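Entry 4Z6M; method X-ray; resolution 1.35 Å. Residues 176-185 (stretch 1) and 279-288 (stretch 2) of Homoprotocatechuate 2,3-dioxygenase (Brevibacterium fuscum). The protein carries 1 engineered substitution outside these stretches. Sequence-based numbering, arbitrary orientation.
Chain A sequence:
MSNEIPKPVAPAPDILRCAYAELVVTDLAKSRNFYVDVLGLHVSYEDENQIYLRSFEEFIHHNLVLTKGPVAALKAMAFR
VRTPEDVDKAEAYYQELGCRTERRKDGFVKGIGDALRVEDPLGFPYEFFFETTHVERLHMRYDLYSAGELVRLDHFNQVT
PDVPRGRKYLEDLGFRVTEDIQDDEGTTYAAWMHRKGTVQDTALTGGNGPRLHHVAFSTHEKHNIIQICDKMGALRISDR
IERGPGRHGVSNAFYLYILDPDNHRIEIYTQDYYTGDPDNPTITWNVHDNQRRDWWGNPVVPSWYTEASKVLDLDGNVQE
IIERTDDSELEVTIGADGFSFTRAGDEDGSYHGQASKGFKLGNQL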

# COMPACT_ATOMS: atom_id res chain seq x y z
N ARG A 176 11.40 6.04 29.27
CA ARG A 176 12.70 5.52 28.85
C ARG A 176 13.08 6.16 27.52
O ARG A 176 12.31 6.14 26.55
CB ARG A 176 12.60 3.99 28.69
CG ARG A 176 12.05 3.25 29.92
CD ARG A 176 10.65 2.63 29.70
NE ARG A 176 10.24 1.68 30.75
CZ ARG A 176 9.05 1.06 30.82
NH1 ARG A 176 8.09 1.27 29.91
NH2 ARG A 176 8.80 0.21 31.82
N VAL A 177 14.28 6.74 27.47
CA VAL A 177 14.75 7.39 26.26
C VAL A 177 15.06 6.35 25.21
O VAL A 177 15.66 5.31 25.49
CB VAL A 177 15.97 8.29 26.53
CG1 VAL A 177 16.56 8.84 25.23
CG2 VAL A 177 15.53 9.43 27.44
N THR A 178 14.61 6.63 24.00
CA THR A 178 14.85 5.77 22.85
C THR A 178 15.85 6.38 21.93
O THR A 178 16.80 5.72 21.56
CB THR A 178 13.52 5.49 22.14
OG1 THR A 178 12.87 6.73 21.85
CG2 THR A 178 12.66 4.65 23.02
N GLU A 179 15.63 7.62 21.51
CA GLU A 179 16.55 8.31 20.61
C GLU A 179 16.77 9.74 21.06
O GLU A 179 15.96 10.31 21.79
CB GLU A 179 16.00 8.29 19.18
CG GLU A 179 15.67 6.88 18.69
CD GLU A 179 15.69 6.73 17.18
OE1 GLU A 179 16.51 7.40 16.56
OE2 GLU A 179 14.92 5.91 16.62
N ASP A 180 17.87 10.33 20.61
CA ASP A 180 18.15 11.74 20.88
C ASP A 180 19.04 12.33 19.81
O ASP A 180 19.57 11.60 18.95
CB ASP A 180 18.68 11.95 22.30
CG ASP A 180 20.05 11.39 22.56
OD1 ASP A 180 20.58 10.61 21.78
OD2 ASP A 180 20.58 11.70 23.62
N ILE A 181 19.14 13.66 19.85
CA ILE A 181 20.00 14.38 18.92
C ILE A 181 20.94 15.25 19.74
O ILE A 181 20.49 16.03 20.57
CB ILE A 181 19.17 15.27 17.96
CG1 ILE A 181 18.30 14.42 17.04
CG2 ILE A 181 20.07 16.19 17.13
CD1 ILE A 181 17.34 15.20 16.17
N GLN A 182 22.24 15.11 19.46
CA GLN A 182 23.28 15.88 20.15
C GLN A 182 24.29 16.40 19.15
O GLN A 182 24.28 16.01 17.99
CB GLN A 182 24.00 14.99 21.17
CG GLN A 182 23.11 14.48 22.27
CD GLN A 182 23.88 13.75 23.35
OE1 GLN A 182 25.02 14.11 23.69
NE2 GLN A 182 23.25 12.77 23.93
N ASP A 183 25.19 17.28 19.59
CA ASP A 183 26.37 17.57 18.79
C ASP A 183 27.65 17.18 19.50
O ASP A 183 27.61 16.61 20.60
CB ASP A 183 26.37 19.03 18.30
CG ASP A 183 26.53 20.05 19.39
OD1 ASP A 183 26.90 19.68 20.53
OD2 ASP A 183 26.28 21.25 19.10
N ASP A 184 28.78 17.47 18.86
CA ASP A 184 30.07 17.10 19.40
C ASP A 184 30.61 18.10 20.42
O ASP A 184 31.76 17.96 20.88
CB ASP A 184 31.09 16.91 18.26
CG ASP A 184 31.42 18.22 17.48
OD1 ASP A 184 30.96 19.34 17.85
OD2 ASP A 184 32.16 18.11 16.48
N GLU A 185 29.79 19.08 20.79
CA GLU A 185 30.15 20.12 21.76
C GLU A 185 29.35 20.00 23.05
O GLU A 185 29.45 20.86 23.90
CB GLU A 185 29.94 21.48 21.13
CG GLU A 185 31.00 21.81 20.12
CD GLU A 185 30.66 23.01 19.29
OE1 GLU A 185 30.61 24.13 19.84
OE2 GLU A 185 30.42 22.82 18.09
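Stretch 2 (279-288) DNPTITWNVH

Parallel β-pairing between segments far apart in sequence is held by a staggered ladder, in which residues of one strand alternately turn both backbone groups toward the partner and turn them away. Residues 279-288 of homoprotocatechuate 2,3-dioxygenase, laid along residues 176-185, illustrate the principle. Strand 283-286 runs in the same direction as strand 176-182, at an angle of 24° (signed crossing angle -24°), and the axes approach to 4.6 Å; together the two stretches bury 660 Å².

The approach is made in an irregular lead-in. D279 lies beyond reach of the partner, whereas N280 directs its CA-to-CB bond toward it without bonding to it directly. Water fills the gap instead: one molecule accepts from N280 ND2 (3.0 Å) and donates to V177 O (2.8 Å), and a second accepts from N280 ND2 (2.9 Å) while donating to T178 O (3.2 Å) and P281 O (2.9 Å). P281 turns its CA-to-CB bond away from the partner. At T282, with phi/psi of -81/153°, the chains close up: CG2 rests 3.5 Å from V177 O, and CA lies 3.2 Å from T178 O in a CA-H...O contact.

From I283 the backbone is extended and the ladder begins. I283 pairs with E179 at a CA-CA distance of 4.7 Å, and, as parallel geometry requires, its bonds fan out to the residues flanking that partner: I283 N donates to T178 O (3.0 Å), and I283 O accepts from D180 N (3.0 Å). T284 sits beside D180, their CA atoms 4.9 Å apart. Its backbone makes no N-H...O bond to the partner, as expected for the intervening residue of a parallel ladder; its side chain does reach across, T284 OG1 donating to D180 OD1 at a short 2.6 Å. D180 OD2 meanwhile accepts from Q182 NE2 (2.9 Å), which ties neighbours on that face together.

W285, opposite I181 with CA atoms 4.8 Å apart, repeats the pattern of I283: W285 N donates to D180 O (2.9 Å) and W285 O accepts from Q182 N (2.9 Å). Its indole returns to the face shared by E179, I181 and I283, where W285 NE1 donates to E179 OE1 (2.8 Å), the carboxylate oxygen lying near the ring plane at its edge. N286 faces Q182 more loosely, CA to CA 5.2 Å, and its OD1 accepts from H288 N (2.9 Å).

Beyond the strand, V287 supplies the last rung, V287 N to Q182 O at 2.8 Å, while its CB packs 3.7 Å from I181 CG2. H288 is linked through water: one molecule lies 2.8 Å from H288 NE2 and donates to D183 OD2 (2.9 Å).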

# COMPACT_ATOMS: atom_id res chain seq x y z
N ASP A 279 16.36 -3.12 27.84
CA ASP A 279 17.67 -2.81 27.27
C ASP A 279 17.57 -2.44 25.78
O ASP A 279 18.54 -2.52 25.04
CB ASP A 279 18.64 -3.96 27.49
CG ASP A 279 18.22 -5.25 26.77
OD1 ASP A 279 17.05 -5.31 26.29
OD2 ASP A 279 19.04 -6.19 26.71
N ASN A 280 16.39 -2.03 25.36
CA ASN A 280 16.20 -1.47 24.02
C ASN A 280 17.35 -0.54 23.68
O ASN A 280 17.62 0.39 24.42
CB ASN A 280 14.92 -0.68 23.97
CG ASN A 280 14.65 -0.15 22.59
OD1 ASN A 280 14.36 -0.92 21.67
ND2 ASN A 280 14.74 1.15 22.43
N PRO A 281 18.00 -0.76 22.52
CA PRO A 281 19.18 0.05 22.25
C PRO A 281 18.82 1.50 21.96
O PRO A 281 17.95 1.76 21.15
CB PRO A 281 19.79 -0.61 21.01
CG PRO A 281 19.29 -2.01 21.01
CD PRO A 281 17.92 -1.95 21.63
N THR A 282 19.48 2.42 22.63
CA THR A 282 19.26 3.82 22.37
C THR A 282 20.06 4.24 21.13
O THR A 282 21.07 3.62 20.75
CB THR A 282 19.68 4.67 23.56
OG1 THR A 282 21.07 4.45 23.78
CG2 THR A 282 18.91 4.28 24.77
N ILE A 283 19.58 5.26 20.45
CA ILE A 283 20.24 5.77 19.25
C ILE A 283 20.46 7.28 19.41
O ILE A 283 19.51 8.00 19.68
CB ILE A 283 19.38 5.52 18.00
CG1 ILE A 283 19.01 4.03 17.85
CG2 ILE A 283 20.12 6.01 16.76
CD1 ILE A 283 17.96 3.72 16.79
N THR A 284 21.68 7.74 19.23
CA THR A 284 22.01 9.17 19.24
C THR A 284 22.44 9.60 17.85
O THR A 284 23.33 8.99 17.25
CB THR A 284 23.14 9.47 20.22
OG1 THR A 284 22.73 9.13 21.56
CG2 THR A 284 23.51 10.96 20.19
N TRP A 285 21.79 10.62 17.33
CA TRP A 285 22.14 11.22 16.04
C TRP A 285 22.88 12.52 16.25
O TRP A 285 22.59 13.26 17.20
CB TRP A 285 20.88 11.53 15.25
CG TRP A 285 20.02 10.34 14.93
CD1 TRP A 285 19.25 9.63 15.81
CD2 TRP A 285 19.85 9.71 13.65
NE1 TRP A 285 18.58 8.62 15.15
CE2 TRP A 285 18.94 8.64 13.83
CE3 TRP A 285 20.35 9.96 12.37
CZ2 TRP A 285 18.53 7.83 12.79
CZ3 TRP A 285 19.93 9.13 11.32
CH2 TRP A 285 19.02 8.10 11.55
N ASN A 286 23.79 12.84 15.33
CA ASN A 286 24.41 14.16 15.33
C ASN A 286 23.47 15.18 14.72
O ASN A 286 22.85 14.91 13.69
CB ASN A 286 25.71 14.13 14.54
CG ASN A 286 26.51 15.40 14.72
OD1 ASN A 286 26.39 16.33 13.91
ND2 ASN A 286 27.35 15.44 15.75
N VAL A 287 23.40 16.37 15.31
CA VAL A 287 22.50 17.40 14.82
C VAL A 287 22.77 17.82 13.38
O VAL A 287 21.88 18.33 12.71
CB VAL A 287 22.54 18.64 15.77
CG1 VAL A 287 23.84 19.43 15.61
CG2 VAL A 287 21.31 19.51 15.62
N HIS A 288 24.01 17.65 12.91
CA HIS A 288 24.37 18.04 11.56
C HIS A 288 24.13 16.95 10.53
O HIS A 288 24.34 17.18 9.34
CB HIS A 288 25.82 18.51 11.48
CG HIS A 288 26.13 19.60 12.44
ND1 HIS A 288 25.86 20.93 12.19
CD2 HIS A 288 26.68 19.55 13.68
CE1 HIS A 288 26.23 21.65 13.23
NE2 HIS A 288 26.72 20.85 14.16
O HOH W 1 15.72 2.65 24.79
O HOH W 2 15.50 3.07 20.37
O HOH W 3 27.59 21.85 16.62